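Local structure of putative dehydrogenase (Pseudomonas fluorescens, 6UUG) at residues A[62-67]-A[136-141]; A[89-94]-A[104-109]; A[255-260]-A[341-346]. The protein acts as MsuC, the oxygenase component of a two-component flavin-dependent system that oxidises methanesulfinate in bacterial sulfur assimilation. All blocks are in the same frame, centred on the assembly; numbering follows the deposited sequence.

Contact 1: A[62-67]-A[136-141]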
loop_
_atom_site.group_PDB
_atom_site.type_symbol
_atom_site.label_atom_id
_atom_site.label_comp_id
_atom_site.label_asym_id
_atom_site.label_seq_id
_atom_site.Cartn_x
_atom_site.Cartn_y
_atom_site.Cartn_z
ATOM N N ASP A 62 -1.343 -37.730 19.164
ATOM C CA ASP A 62 -1.460 -39.185 19.057
ATOM C C ASP A 62 -2.024 -39.596 17.699
ATOM O O ASP A 62 -1.623 -40.622 17.138
ATOM C CB ASP A 62 -2.337 -39.739 20.187
ATOM C CG ASP A 62 -1.628 -39.749 21.536
ATOM O OD1 ASP A 62 -0.378 -39.655 21.573
ATOM O OD2 ASP A 62 -2.332 -39.853 22.564
ATOM N N ALA A 63 -2.957 -38.808 17.158
ATOM C CA ALA A 63 -3.472 -39.086 15.821
ATOM C C ALA A 63 -2.366 -39.015 14.774
ATOM O O ALA A 63 -2.371 -39.783 13.808
ATOM C CB ALA A 63 -4.601 -38.113 15.481
ATOM N N LEU A 64 -1.417 -38.090 14.942
ATOM C CA LEU A 64 -0.239 -38.066 14.077
ATOM C C LEU A 64 0.613 -39.318 14.265
ATOM O O LEU A 64 1.085 -39.905 13.283
ATOM C CB LEU A 64 0.590 -36.804 14.348
ATOM C CG LEU A 64 -0.037 -35.489 13.876
ATOM C CD1 LEU A 64 0.832 -34.310 14.322
ATOM C CD2 LEU A 64 -0.183 -35.485 12.376
ATOM N N ARG A 65 0.820 -39.742 15.514
ATOM C CA ARG A 65 1.565 -40.976 15.770
ATOM C C ARG A 65 0.962 -42.158 15.019
ATOM O O ARG A 65 1.671 -42.904 14.333
ATOM C CB ARG A 65 1.606 -41.266 17.270
ATOM C CG ARG A 65 2.557 -40.389 18.047
ATOM C CD ARG A 65 2.526 -40.712 19.527
ATOM N NE ARG A 65 3.587 -39.983 20.208
ATOM C CZ ARG A 65 3.432 -38.808 20.810
ATOM N NH1 ARG A 65 2.240 -38.226 20.865
ATOM N NH2 ARG A 65 4.478 -38.220 21.378
ATOM N N ASP A 66 -0.360 -42.320 15.107
ATOM C CA ASP A 66 -1.027 -43.455 14.480
ATOM C C ASP A 66 -1.083 -43.348 12.960
ATOM O O ASP A 66 -1.228 -44.371 12.289
ATOM C CB ASP A 66 -2.435 -43.594 15.058
ATOM C CG ASP A 66 -2.422 -43.916 16.544
ATOM O OD1 ASP A 66 -1.372 -44.386 17.041
ATOM O OD2 ASP A 66 -3.454 -43.698 17.212
ATOM N N SER A 67 -0.952 -42.138 12.401
ATOM C CA SER A 67 -1.108 -41.937 10.960
ATOM C C SER A 67 0.055 -42.484 10.144
ATOM O O SER A 67 -0.104 -42.707 8.936
ATOM C CB SER A 67 -1.246 -40.445 10.652
ATOM O OG SER A 67 -0.006 -39.783 10.887
ATOM N N ASN A 136 7.301 -44.571 15.989
ATOM C CA ASN A 136 6.617 -43.277 15.844
ATOM C C ASN A 136 7.019 -42.289 16.942
ATOM O O ASN A 136 6.173 -41.662 17.581
ATOM C CB ASN A 136 5.097 -43.444 15.803
ATOM C CG ASN A 136 4.622 -44.117 14.537
ATOM O OD1 ASN A 136 4.693 -43.546 13.448
ATOM N ND2 ASN A 136 4.124 -45.334 14.672
ATOM N N TRP A 137 8.328 -42.153 17.154
ATOM C CA TRP A 137 8.855 -41.130 18.051
ATOM C C TRP A 137 8.534 -39.735 17.519
ATOM O O TRP A 137 8.738 -39.454 16.336
ATOM C CB TRP A 137 10.368 -41.260 18.178
ATOM C CG TRP A 137 10.876 -42.416 18.982
ATOM C CD1 TRP A 137 10.147 -43.319 19.708
ATOM C CD2 TRP A 137 12.245 -42.783 19.137
ATOM N NE1 TRP A 137 10.994 -44.230 20.310
ATOM C CE2 TRP A 137 12.286 -43.920 19.971
ATOM C CE3 TRP A 137 13.449 -42.259 18.649
ATOM C CZ2 TRP A 137 13.483 -44.538 20.324
ATOM C CZ3 TRP A 137 14.638 -42.878 19.004
ATOM C CH2 TRP A 137 14.643 -44.002 19.834
ATOM N N PHE A 138 8.065 -38.859 18.408
ATOM C CA PHE A 138 7.805 -37.453 18.103
ATOM C C PHE A 138 9.014 -36.651 18.586
ATOM O O PHE A 138 9.363 -36.708 19.769
ATOM C CB PHE A 138 6.515 -36.993 18.798
ATOM C CG PHE A 138 5.656 -36.023 17.990
ATOM C CD1 PHE A 138 6.204 -34.889 17.410
ATOM C CD2 PHE A 138 4.299 -36.252 17.839
ATOM C CE1 PHE A 138 5.404 -33.995 16.684
ATOM C CE2 PHE A 138 3.485 -35.379 17.114
ATOM C CZ PHE A 138 4.041 -34.241 16.535
ATOM N N TRP A 139 9.668 -35.933 17.673
ATOM C CA TRP A 139 10.869 -35.159 17.990
ATOM C C TRP A 139 10.504 -33.701 18.252
ATOM O O TRP A 139 9.757 -33.100 17.476
ATOM C CB TRP A 139 11.879 -35.223 16.840
ATOM C CG TRP A 139 12.601 -36.539 16.714
ATOM C CD1 TRP A 139 12.044 -37.750 16.423
ATOM C CD2 TRP A 139 14.011 -36.764 16.852
ATOM N NE1 TRP A 139 13.022 -38.719 16.374
ATOM C CE2 TRP A 139 14.235 -38.140 16.642
ATOM C CE3 TRP A 139 15.105 -35.938 17.152
ATOM C CZ2 TRP A 139 15.506 -38.708 16.706
ATOM C CZ3 TRP A 139 16.372 -36.502 17.214
ATOM C CH2 TRP A 139 16.561 -37.878 16.997
ATOM N N GLY A 140 11.059 -33.132 19.328
ATOM C CA GLY A 140 10.782 -31.766 19.717
ATOM C C GLY A 140 12.033 -30.897 19.670
ATOM O O GLY A 140 13.152 -31.378 19.465
ATOM N N ASN A 141 11.822 -29.596 19.857
ATOM C CA ASN A 141 12.869 -28.597 19.681
ATOM C C ASN A 141 13.289 -28.019 21.022
ATOM O O ASN A 141 12.440 -27.625 21.828
ATOM C CB ASN A 141 12.402 -27.455 18.781
ATOM C CG ASN A 141 13.402 -26.318 18.732
ATOM O OD1 ASN A 141 14.529 -26.496 18.285
ATOM N ND2 ASN A 141 12.996 -25.139 19.202
HETATM O O HOH W 1 5.510 -42.221 20.189
HETATM O O HOH W 2 1.801 -45.861 12.711
#
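R65 and F138 join helix 58-67 to the chain that leaves helix 122-135 and enters strand 139-142, the border between helices and sheet in this acyl-CoA dehydrogenase-type fold. F138 CD2 lies 3.9 Å above the plane of the R65 guanidinium, over its centre, and the two planes are 59° apart; seen from F138, the cation sits at the ring edge. R65 NH2 also comes within 3.5 Å of F138 CB. The extended reach of the R65 chain from CG to NE carries the cation there, and both partners share an anchor: Q175 OE1 bonds R65 NH2 and F138 N. R65 NH1 forms salt bridges with D173 and D62 OD1 (3.1 Å), the latter's hydrogen bond being weak and bent (127°). N136, the first residue beyond helix 122-135, has positive phi (49°), a common way of turning the chain out of a helix. The N136 amide lies against R65 O without bonding it: CG and the acceptor OD1 are each 3.2 Å from that oxygen. Water 1 bridges the two segments, accepting from R65 NE (3.0 Å) and donating to N136 O (2.7 Å). On the buried side, L64 CD1 touches F138 CZ at 3.9 Å.

Contact 2: A[89-94]-A[104-109]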
loop_
_atom_site.group_PDB
_atom_site.type_symbol
_atom_site.label_atom_id
_atom_site.label_comp_id
_atom_site.label_asym_id
_atom_site.label_seq_id
_atom_site.Cartn_x
_atom_site.Cartn_y
_atom_site.Cartn_z
ATOM N N LEU A 89 6.699 -30.788 3.028
ATOM C CA LEU A 89 6.277 -29.408 3.275
ATOM C C LEU A 89 4.856 -29.162 2.778
ATOM O O LEU A 89 4.139 -28.345 3.354
ATOM C CB LEU A 89 7.273 -28.449 2.614
ATOM C CG LEU A 89 8.676 -28.515 3.195
ATOM C CD1 LEU A 89 9.686 -27.806 2.299
ATOM C CD2 LEU A 89 8.671 -27.938 4.604
ATOM N N GLN A 90 4.425 -29.858 1.721
ATOM C CA GLN A 90 3.026 -29.809 1.311
ATOM C C GLN A 90 2.103 -30.250 2.442
ATOM O O GLN A 90 1.026 -29.678 2.637
ATOM C CB GLN A 90 2.805 -30.696 0.070
ATOM C CG GLN A 90 1.422 -30.539 -0.552
ATOM C CD GLN A 90 1.221 -31.423 -1.789
ATOM O OE1 GLN A 90 1.870 -32.459 -1.937
ATOM N NE2 GLN A 90 0.310 -31.021 -2.663
ATOM N N VAL A 91 2.501 -31.279 3.195
ATOM C CA VAL A 91 1.675 -31.712 4.320
ATOM C C VAL A 91 1.679 -30.660 5.428
ATOM O O VAL A 91 0.635 -30.383 6.027
ATOM C CB VAL A 91 2.126 -33.098 4.814
ATOM C CG1 VAL A 91 1.453 -33.436 6.132
ATOM C CG2 VAL A 91 1.789 -34.159 3.728
ATOM N N VAL A 92 2.830 -30.028 5.693
ATOM C CA VAL A 92 2.864 -28.912 6.650
ATOM C C VAL A 92 1.850 -27.836 6.252
ATOM O O VAL A 92 1.062 -27.346 7.079
ATOM C CB VAL A 92 4.293 -28.330 6.746
ATOM C CG1 VAL A 92 4.293 -27.056 7.580
ATOM C CG2 VAL A 92 5.273 -29.346 7.348
ATOM N N ARG A 93 1.868 -27.448 4.974
ATOM C CA ARG A 93 0.943 -26.452 4.444
ATOM C C ARG A 93 -0.509 -26.888 4.620
ATOM O O ARG A 93 -1.370 -26.085 5.007
ATOM C CB ARG A 93 1.266 -26.222 2.962
ATOM C CG ARG A 93 0.238 -25.443 2.139
ATOM C CD ARG A 93 0.700 -25.428 0.666
ATOM N NE ARG A 93 -0.192 -24.738 -0.268
ATOM C CZ ARG A 93 0.040 -24.673 -1.579
ATOM N NH1 ARG A 93 1.135 -25.244 -2.082
ATOM N NH2 ARG A 93 -0.814 -24.047 -2.386
ATOM N N GLU A 94 -0.796 -28.168 4.354
ATOM C CA GLU A 94 -2.165 -28.663 4.474
ATOM C C GLU A 94 -2.661 -28.596 5.913
ATOM O O GLU A 94 -3.811 -28.223 6.163
ATOM C CB GLU A 94 -2.247 -30.097 3.952
ATOM C CG GLU A 94 -3.669 -30.620 3.864
ATOM C CD GLU A 94 -4.457 -29.994 2.727
ATOM O OE1 GLU A 94 -3.843 -29.535 1.741
ATOM O OE2 GLU A 94 -5.702 -29.965 2.819
ATOM N N HIS A 104 3.010 -26.520 12.900
ATOM C CA HIS A 104 4.313 -26.106 13.420
ATOM C C HIS A 104 5.058 -27.261 14.077
ATOM O O HIS A 104 6.234 -27.494 13.790
ATOM C CB HIS A 104 4.101 -24.964 14.413
ATOM C CG HIS A 104 5.352 -24.252 14.833
ATOM N ND1 HIS A 104 5.335 -22.937 15.246
ATOM C CD2 HIS A 104 6.640 -24.659 14.931
ATOM C CE1 HIS A 104 6.559 -22.563 15.576
ATOM N NE2 HIS A 104 7.369 -23.589 15.398
ATOM N N VAL A 105 4.404 -27.976 14.994
ATOM C CA VAL A 105 5.123 -29.050 15.671
ATOM C C VAL A 105 5.391 -30.201 14.719
ATOM O O VAL A 105 6.407 -30.880 14.856
ATOM C CB VAL A 105 4.370 -29.527 16.925
ATOM C CG1 VAL A 105 4.434 -28.438 17.991
ATOM C CG2 VAL A 105 2.950 -29.917 16.590
ATOM N N PHE A 106 4.502 -30.440 13.749
ATOM C CA PHE A 106 4.763 -31.474 12.743
ATOM C C PHE A 106 5.957 -31.095 11.872
ATOM O O PHE A 106 6.877 -31.901 11.668
ATOM C CB PHE A 106 3.510 -31.704 11.891
ATOM C CG PHE A 106 3.687 -32.739 10.813
ATOM C CD1 PHE A 106 3.621 -34.090 11.120
ATOM C CD2 PHE A 106 3.919 -32.364 9.499
ATOM C CE1 PHE A 106 3.779 -35.052 10.138
ATOM C CE2 PHE A 106 4.082 -33.328 8.502
ATOM C CZ PHE A 106 4.010 -34.677 8.826
ATOM N N GLY A 107 5.961 -29.866 11.353
ATOM C CA GLY A 107 7.088 -29.413 10.554
ATOM C C GLY A 107 8.392 -29.393 11.330
ATOM O O GLY A 107 9.441 -29.786 10.806
ATOM N N PHE A 108 8.347 -28.968 12.597
ATOM C CA PHE A 108 9.573 -28.953 13.388
ATOM C C PHE A 108 10.059 -30.364 13.711
ATOM O O PHE A 108 11.265 -30.591 13.780
ATOM C CB PHE A 108 9.368 -28.139 14.664
ATOM C CG PHE A 108 9.931 -26.754 14.576
ATOM C CD1 PHE A 108 9.804 -26.018 13.415
ATOM C CD2 PHE A 108 10.592 -26.187 15.656
ATOM C CE1 PHE A 108 10.331 -24.734 13.324
ATOM C CE2 PHE A 108 11.117 -24.907 15.573
ATOM C CZ PHE A 108 10.982 -24.181 14.406
ATOM N N HIS A 109 9.142 -31.319 13.898
ATOM C CA HIS A 109 9.549 -32.717 14.021
ATOM C C HIS A 109 10.428 -33.136 12.837
ATOM O O HIS A 109 11.528 -33.672 13.016
ATOM C CB HIS A 109 8.297 -33.598 14.150
ATOM C CG HIS A 109 8.535 -35.042 13.849
ATOM N ND1 HIS A 109 8.962 -35.939 14.805
ATOM C CD2 HIS A 109 8.421 -35.743 12.695
ATOM C CE1 HIS A 109 9.094 -37.134 14.252
ATOM N NE2 HIS A 109 8.778 -37.041 12.972
#
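F106 lays the CE2-CZ side of its ring against V91, whose CG1 comes to 3.5 Å from F106 CE2. The two residues sit on consecutive antiparallel helices, 85-96 and 100-119, which form a helical hairpin in the N-terminal helical domain of the acyl-CoA dehydrogenase fold. Over the short segments the axes approach to 9.3 Å, with 166° between their N-to-C directions. The second valine meets the same ring differently: V92 CG2 lies at the ring edge, near its plane, 3.9 Å from F106 CD2, whereas V91 CG1 approaches obliquely. The ring reaches both valines because F106 CG stands anti to the backbone N (chi1 179°), which directs it toward helix 85-96. Beyond the pair, F106 is buried, with F95 and H110 edge-to-face to its ring and L69 touching it. Replacing F106 by an alanine would probably open a gap between the helices and leave the V91 and V92 methyls without the ring they pack on. One turn of helix 100-119 is kept slim by G107, since a beta carbon modelled there would fall only 3.3 Å from V92 CG2. In its absence V92 CG2 reaches the backbone itself, 3.7 Å from G107 CA.

Contact 3: A[255-260]-A[341-346]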
loop_
_atom_site.group_PDB
_atom_site.type_symbol
_atom_site.label_atom_id
_atom_site.label_comp_id
_atom_site.label_asym_id
_atom_site.label_seq_id
_atom_site.Cartn_x
_atom_site.Cartn_y
_atom_site.Cartn_z
ATOM N N THR A 255 9.974 -24.272 5.972
ATOM C CA THR A 255 8.895 -24.856 6.772
ATOM C C THR A 255 7.950 -23.770 7.267
ATOM O O THR A 255 6.727 -23.877 7.104
ATOM C CB THR A 255 9.483 -25.655 7.943
ATOM O OG1 THR A 255 10.235 -26.770 7.434
ATOM C CG2 THR A 255 8.379 -26.173 8.869
ATOM N N PHE A 256 8.510 -22.699 7.850
ATOM C CA PHE A 256 7.696 -21.541 8.227
ATOM C C PHE A 256 6.941 -20.996 7.030
ATOM O O PHE A 256 5.763 -20.648 7.139
ATOM C CB PHE A 256 8.570 -20.423 8.806
ATOM C CG PHE A 256 8.942 -20.626 10.240
ATOM C CD1 PHE A 256 7.958 -20.765 11.204
ATOM C CD2 PHE A 256 10.268 -20.616 10.630
ATOM C CE1 PHE A 256 8.297 -20.938 12.538
ATOM C CE2 PHE A 256 10.617 -20.786 11.961
ATOM C CZ PHE A 256 9.624 -20.949 12.916
ATOM N N THR A 257 7.618 -20.905 5.879
ATOM C CA THR A 257 7.000 -20.323 4.693
ATOM C C THR A 257 5.776 -21.121 4.263
ATOM O O THR A 257 4.744 -20.538 3.915
ATOM C CB THR A 257 8.013 -20.234 3.545
ATOM O OG1 THR A 257 9.102 -19.382 3.924
ATOM C CG2 THR A 257 7.359 -19.640 2.295
ATOM N N HIS A 258 5.884 -22.458 4.250
ATOM C CA HIS A 258 4.727 -23.283 3.907
ATOM C C HIS A 258 3.602 -23.109 4.919
ATOM O O HIS A 258 2.418 -23.168 4.554
ATOM C CB HIS A 258 5.137 -24.758 3.809
ATOM C CG HIS A 258 5.741 -25.125 2.495
ATOM N ND1 HIS A 258 7.012 -24.754 2.123
ATOM C CD2 HIS A 258 5.230 -25.833 1.454
ATOM C CE1 HIS A 258 7.264 -25.224 0.908
ATOM N NE2 HIS A 258 6.197 -25.884 0.482
ATOM N N MET A 259 3.950 -22.935 6.201
ATOM C CA MET A 259 2.947 -22.633 7.225
ATOM C C MET A 259 2.213 -21.338 6.904
ATOM O O MET A 259 0.979 -21.260 7.018
ATOM C CB MET A 259 3.602 -22.516 8.611
ATOM C CG MET A 259 4.099 -23.803 9.233
ATOM S SD MET A 259 5.153 -23.487 10.685
ATOM C CE MET A 259 4.123 -22.379 11.637
ATOM N N PHE A 260 2.972 -20.288 6.556
ATOM C CA PHE A 260 2.377 -18.991 6.256
ATOM C C PHE A 260 1.385 -19.090 5.105
ATOM O O PHE A 260 0.296 -18.508 5.152
ATOM C CB PHE A 260 3.466 -17.967 5.898
ATOM C CG PHE A 260 4.461 -17.663 7.007
ATOM C CD1 PHE A 260 4.303 -18.154 8.291
ATOM C CD2 PHE A 260 5.577 -16.868 6.730
ATOM C CE1 PHE A 260 5.247 -17.855 9.303
ATOM C CE2 PHE A 260 6.512 -16.578 7.728
ATOM C CZ PHE A 260 6.338 -17.071 9.007
ATOM N N THR A 341 18.053 -17.535 -1.533
ATOM C CA THR A 341 17.381 -16.353 -2.070
ATOM C C THR A 341 15.944 -16.671 -2.470
ATOM O O THR A 341 15.024 -15.893 -2.185
ATOM C CB THR A 341 18.165 -15.807 -3.262
ATOM O OG1 THR A 341 19.466 -15.405 -2.818
ATOM C CG2 THR A 341 17.459 -14.606 -3.882
ATOM N N ALA A 342 15.727 -17.821 -3.112
ATOM C CA ALA A 342 14.375 -18.188 -3.530
ATOM C C ALA A 342 13.450 -18.389 -2.334
ATOM O O ALA A 342 12.262 -18.040 -2.391
ATOM C CB ALA A 342 14.415 -19.464 -4.381
ATOM N N ILE A 343 13.960 -18.991 -1.256
ATOM C CA ILE A 343 13.147 -19.206 -0.057
ATOM C C ILE A 343 12.822 -17.873 0.609
ATOM O O ILE A 343 11.686 -17.626 1.041
ATOM C CB ILE A 343 13.870 -20.147 0.927
ATOM C CG1 ILE A 343 13.927 -21.576 0.373
ATOM C CG2 ILE A 343 13.159 -20.129 2.287
ATOM C CD1 ILE A 343 14.990 -22.473 1.097
ATOM N N ALA A 344 13.828 -17.009 0.746
ATOM C CA ALA A 344 13.575 -15.718 1.388
ATOM C C ALA A 344 12.580 -14.896 0.593
ATOM O O ALA A 344 11.737 -14.205 1.174
ATOM C CB ALA A 344 14.879 -14.935 1.558
ATOM N N THR A 345 12.650 -14.976 -0.741
ATOM C CA THR A 345 11.694 -14.276 -1.595
ATOM C C THR A 345 10.279 -14.776 -1.334
ATOM O O THR A 345 9.342 -13.982 -1.169
ATOM C CB THR A 345 12.085 -14.490 -3.064
ATOM O OG1 THR A 345 13.367 -13.895 -3.314
ATOM C CG2 THR A 345 11.068 -13.872 -3.998
ATOM N N ALA A 346 10.111 -16.103 -1.285
ATOM C CA ALA A 346 8.805 -16.690 -0.984
ATOM C C ALA A 346 8.327 -16.322 0.417
ATOM O O ALA A 346 7.134 -16.053 0.623
ATOM C CB ALA A 346 8.864 -18.216 -1.142
#
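The CA atoms of T257 and A346, 7.0 Å apart, mark the nearest backbone approach between segments 255-260 and 341-346. Both segments are regular helix, lying within helices 247-277 and 333-360 of the C-terminal helical bundle of the acyl-CoA dehydrogenase fold. Only 100 Å² is buried between them, and the contact rests on small groups rather than on interdigitating long chains. T257 carries it: its CG2, anti to the backbone N and beside the carbonyl carbon, is directed at A346 and lies 3.9 Å from A346 C and 4.0 Å from A346 CB. The same rotation (chi1 -62°) leaves T257 OG1 beside its own backbone N, where it bonds Q253 O one turn earlier. The hydroxyl is therefore satisfied within its own helix; toward the other segment T257 OG1 comes no nearer than 4.3 Å to I343 O and 4.4 Å to I343 CG2. Helix 294-327 adjoins both sides of the contact, with V314 against T257 and A317 against I343. Within segment 341-346, T341 and T345 pack on W304 of the second subunit, which places this helix between the bundle interior and a subunit interface. T345 OG1 turns back to its own helix and bonds T341 O at 2.8 Å, the donor lying 37° out of the carbonyl plane; T345 N reaches that oxygen from the opposite face.

Along the chain, contact 1 brackets contact 2, since 89-94 and 104-109 both fall between 62-67 and 136-141, and contact 3 follows after both. Contacts 1 and 2 have centres 12 Å apart and touch directly: H109 of helix 100-119 meets the start of strand 139-142 through a probable hydrogen bond, W139 N to H109 ND1 at 3.0 Å. Contacts 2 and 3 lie 13 Å apart, centre to centre, and touch where helix 85-96 packs on helix 247-277, with V92 CG1 3.7 Å from M259 CG. Contacts 1 and 3 do not touch, their centres being 24 Å apart. Contact 2 thus links the strand-facing side of the N-terminal helical domain to the C-terminal bundle, whose helix 333-360 reaches the second subunit.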